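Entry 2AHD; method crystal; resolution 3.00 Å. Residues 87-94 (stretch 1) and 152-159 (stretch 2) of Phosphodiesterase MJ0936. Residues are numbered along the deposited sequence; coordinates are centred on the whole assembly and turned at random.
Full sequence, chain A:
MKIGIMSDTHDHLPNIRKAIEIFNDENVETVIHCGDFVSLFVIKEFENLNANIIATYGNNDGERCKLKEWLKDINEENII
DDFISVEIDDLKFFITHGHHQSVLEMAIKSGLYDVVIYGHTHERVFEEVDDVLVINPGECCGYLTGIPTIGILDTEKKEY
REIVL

Stretch 1 87-94: EIDDLKFF
Stretch 2 (152-159) ILDTEKKE

A hairpin meets the end of a strand and the loop after it, mostly through side chains, with no hydrogen bond assigned between them, and about 290 Å² is buried in all. In the first stretch, strands 87-88 and 91-94 are joined by a type I' turn from Ile-88 to Leu-91. Asp-89 (phi/psi 51/41) and Asp-90 (72/-7) fill its left-handed corners, and the backbone closes it twice: Ile-88 N donates to Leu-91 O at 2.9 Å, and Leu-91 N to Ile-88 O at 2.7 Å. Lys-92 also links across the hairpin, weakly, through a salt-bridged hydrogen bond from Lys-92 NZ to Glu-87 OE2 at 3.2 Å.

The second stretch enters as a strand through Ile-152 and Leu-153, then bends at Thr-155 (-52/-22). Lys-157 N donates to Asp-154 OD2 at 2.7 Å, so an aspartate side chain accepts from the backbone inside the bend. Lys-158 takes a left-handed backbone, 64/38.

Thr-155 is the centre of the contact, with 90 Å² covered. It also marks the register, Thr-155 CA lying 5.9 Å from Asp-89 CA. Its CB points toward the hairpin with chi1 p (49°). The hydroxyl Thr-155 OG1 lies 2.8 Å from Asp-89 OD2; Glu-156 OE2 is also near, 2.7 Å from Thr-155 OG1, and the proton's choice between the carboxylates is not settled. The methyl Thr-155 CG2 lies 4.3 Å from Ile-88 CG2 and 4.1 Å from Phe-93 CZ.

Leu-91, with 55 Å² covered, follows the turn in extended conformation (-87/140) and points toward the second stretch. In its m,t rotamer, Leu-91 CD1 packs 3.6 Å from Thr-155 O and 4.3 Å from Thr-155 CB. The aliphatic part of the Lys-158 side chain passes near both leucine methyls, with Leu-91 CD2 4.3 Å from Lys-158 CD.

Asp-89, covered over 45 Å², also points toward the second stretch, with chi1 at -90°, bringing its carboxylate to the threonine. Deeper in, Phe-93 starts sideways, but with chi1 m (-73°) and chi2 77° its ring reaches nearer. The ring presents its edge: Leu-153 CD2 sits 4.1 Å from Phe-93 CE2, and Thr-155 CG2 also lies near the ring plane. Leu-153, in the t,p rotamer, points toward the hairpin to make this apolar contact.

The rule to read here is economical: one threonine serves both a polar and an apolar neighbourhood, while a tight turn places Asp-89 and Leu-91 where both can reach it.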

# COMPACT_ATOMS: atom_id res chain seq x y z
N GLU A 87 7.06 -10.22 6.97
CA GLU A 87 7.70 -11.11 6.01
C GLU A 87 6.65 -11.90 5.26
O GLU A 87 5.60 -12.24 5.80
CB GLU A 87 8.67 -12.09 6.69
CG GLU A 87 9.08 -13.25 5.77
CD GLU A 87 10.14 -14.18 6.36
OE1 GLU A 87 10.35 -15.27 5.77
OE2 GLU A 87 10.75 -13.82 7.39
N ILE A 88 6.93 -12.19 4.00
CA ILE A 88 6.02 -12.96 3.17
C ILE A 88 6.90 -13.61 2.11
O ILE A 88 7.81 -12.98 1.58
CB ILE A 88 4.97 -12.08 2.46
CG1 ILE A 88 4.16 -11.28 3.49
CG2 ILE A 88 4.05 -12.95 1.62
CD1 ILE A 88 4.81 -9.97 3.92
N ASP A 89 6.64 -14.88 1.82
CA ASP A 89 7.43 -15.59 0.82
C ASP A 89 8.92 -15.43 1.10
O ASP A 89 9.72 -15.23 0.19
CB ASP A 89 7.12 -15.06 -0.57
CG ASP A 89 5.98 -15.81 -1.23
OD1 ASP A 89 6.27 -16.85 -1.86
OD2 ASP A 89 4.81 -15.37 -1.12
N ASP A 90 9.28 -15.52 2.38
CA ASP A 90 10.67 -15.40 2.82
C ASP A 90 11.24 -13.98 2.73
O ASP A 90 12.35 -13.73 3.19
CB ASP A 90 11.57 -16.35 2.00
CG ASP A 90 11.29 -17.82 2.29
OD1 ASP A 90 11.51 -18.24 3.45
OD2 ASP A 90 10.87 -18.54 1.36
N LEU A 91 10.47 -13.06 2.15
CA LEU A 91 10.90 -11.68 1.98
C LEU A 91 10.61 -10.80 3.17
O LEU A 91 9.55 -10.91 3.78
CB LEU A 91 10.26 -11.08 0.73
CG LEU A 91 10.69 -11.77 -0.56
CD1 LEU A 91 9.78 -11.38 -1.70
CD2 LEU A 91 12.14 -11.41 -0.84
N LYS A 92 11.56 -9.92 3.49
CA LYS A 92 11.43 -8.99 4.61
C LYS A 92 10.87 -7.68 4.11
O LYS A 92 11.46 -7.03 3.24
CB LYS A 92 12.80 -8.75 5.26
CG LYS A 92 12.92 -9.23 6.71
CD LYS A 92 12.73 -10.74 6.83
CE LYS A 92 13.80 -11.51 6.07
NZ LYS A 92 13.58 -12.98 6.16
N PHE A 93 9.72 -7.28 4.65
CA PHE A 93 9.06 -6.05 4.26
C PHE A 93 9.08 -4.98 5.33
O PHE A 93 9.18 -5.27 6.52
CB PHE A 93 7.58 -6.31 3.92
CG PHE A 93 7.35 -7.03 2.63
CD1 PHE A 93 7.57 -8.39 2.52
CD2 PHE A 93 6.89 -6.35 1.51
CE1 PHE A 93 7.32 -9.06 1.33
CE2 PHE A 93 6.64 -7.01 0.32
CZ PHE A 93 6.85 -8.37 0.22
N PHE A 94 9.01 -3.73 4.89
CA PHE A 94 8.91 -2.57 5.77
C PHE A 94 8.00 -1.60 5.05
O PHE A 94 8.34 -1.12 3.97
CB PHE A 94 10.22 -1.88 6.04
CG PHE A 94 10.08 -0.74 7.00
CD1 PHE A 94 9.60 -0.97 8.29
CD2 PHE A 94 10.40 0.55 6.63
CE1 PHE A 94 9.44 0.08 9.19
CE2 PHE A 94 10.25 1.61 7.53
CZ PHE A 94 9.76 1.37 8.81
N ILE A 152 1.33 -4.40 -8.63
CA ILE A 152 1.24 -5.79 -8.21
C ILE A 152 2.63 -6.41 -8.18
O ILE A 152 3.35 -6.43 -9.19
CB ILE A 152 0.32 -6.62 -9.14
CG1 ILE A 152 -1.10 -6.05 -9.12
CG2 ILE A 152 0.26 -8.05 -8.67
CD1 ILE A 152 -2.12 -6.92 -9.80
N LEU A 153 3.01 -6.90 -7.00
CA LEU A 153 4.31 -7.53 -6.78
C LEU A 153 4.23 -9.05 -6.78
O LEU A 153 3.29 -9.64 -6.26
CB LEU A 153 4.90 -7.07 -5.45
CG LEU A 153 6.26 -7.68 -5.13
CD1 LEU A 153 7.24 -7.35 -6.23
CD2 LEU A 153 6.76 -7.13 -3.82
N ASP A 154 5.25 -9.66 -7.37
CA ASP A 154 5.34 -11.11 -7.46
C ASP A 154 6.32 -11.61 -6.40
O ASP A 154 7.51 -11.78 -6.68
CB ASP A 154 5.82 -11.51 -8.85
CG ASP A 154 5.63 -12.99 -9.14
OD1 ASP A 154 4.47 -13.45 -9.04
OD2 ASP A 154 6.62 -13.68 -9.46
N THR A 155 5.83 -11.83 -5.18
CA THR A 155 6.68 -12.30 -4.08
C THR A 155 7.45 -13.54 -4.52
O THR A 155 8.49 -13.88 -3.97
CB THR A 155 5.84 -12.65 -2.84
OG1 THR A 155 4.75 -13.49 -3.22
CG2 THR A 155 5.31 -11.38 -2.18
N GLU A 156 6.91 -14.19 -5.53
CA GLU A 156 7.50 -15.40 -6.09
C GLU A 156 8.82 -15.07 -6.79
O GLU A 156 9.89 -15.20 -6.20
CB GLU A 156 6.51 -16.03 -7.08
CG GLU A 156 5.07 -16.17 -6.53
CD GLU A 156 4.24 -14.87 -6.62
OE1 GLU A 156 3.31 -14.82 -7.47
OE2 GLU A 156 4.49 -13.91 -5.85
N LYS A 157 8.72 -14.63 -8.04
CA LYS A 157 9.89 -14.30 -8.84
C LYS A 157 10.39 -12.86 -8.64
O LYS A 157 11.29 -12.41 -9.34
CB LYS A 157 9.57 -14.52 -10.32
CG LYS A 157 8.55 -15.62 -10.59
CD LYS A 157 8.20 -15.75 -12.08
CE LYS A 157 9.40 -16.23 -12.91
NZ LYS A 157 9.04 -16.48 -14.35
N LYS A 158 9.80 -12.14 -7.69
CA LYS A 158 10.18 -10.75 -7.39
C LYS A 158 9.92 -9.76 -8.53
O LYS A 158 10.72 -8.84 -8.75
CB LYS A 158 11.65 -10.66 -6.99
CG LYS A 158 11.95 -11.08 -5.56
CD LYS A 158 12.69 -9.97 -4.81
CE LYS A 158 13.96 -9.52 -5.54
NZ LYS A 158 14.66 -8.41 -4.84
N GLU A 159 8.82 -9.92 -9.25
CA GLU A 159 8.51 -9.02 -10.35
C GLU A 159 7.34 -8.10 -10.05
O GLU A 159 6.24 -8.55 -9.71
CB GLU A 159 8.23 -9.80 -11.64
CG GLU A 159 9.46 -10.47 -12.24
CD GLU A 159 9.41 -11.98 -12.14
OE1 GLU A 159 10.40 -12.64 -12.53
OE2 GLU A 159 8.37 -12.52 -11.69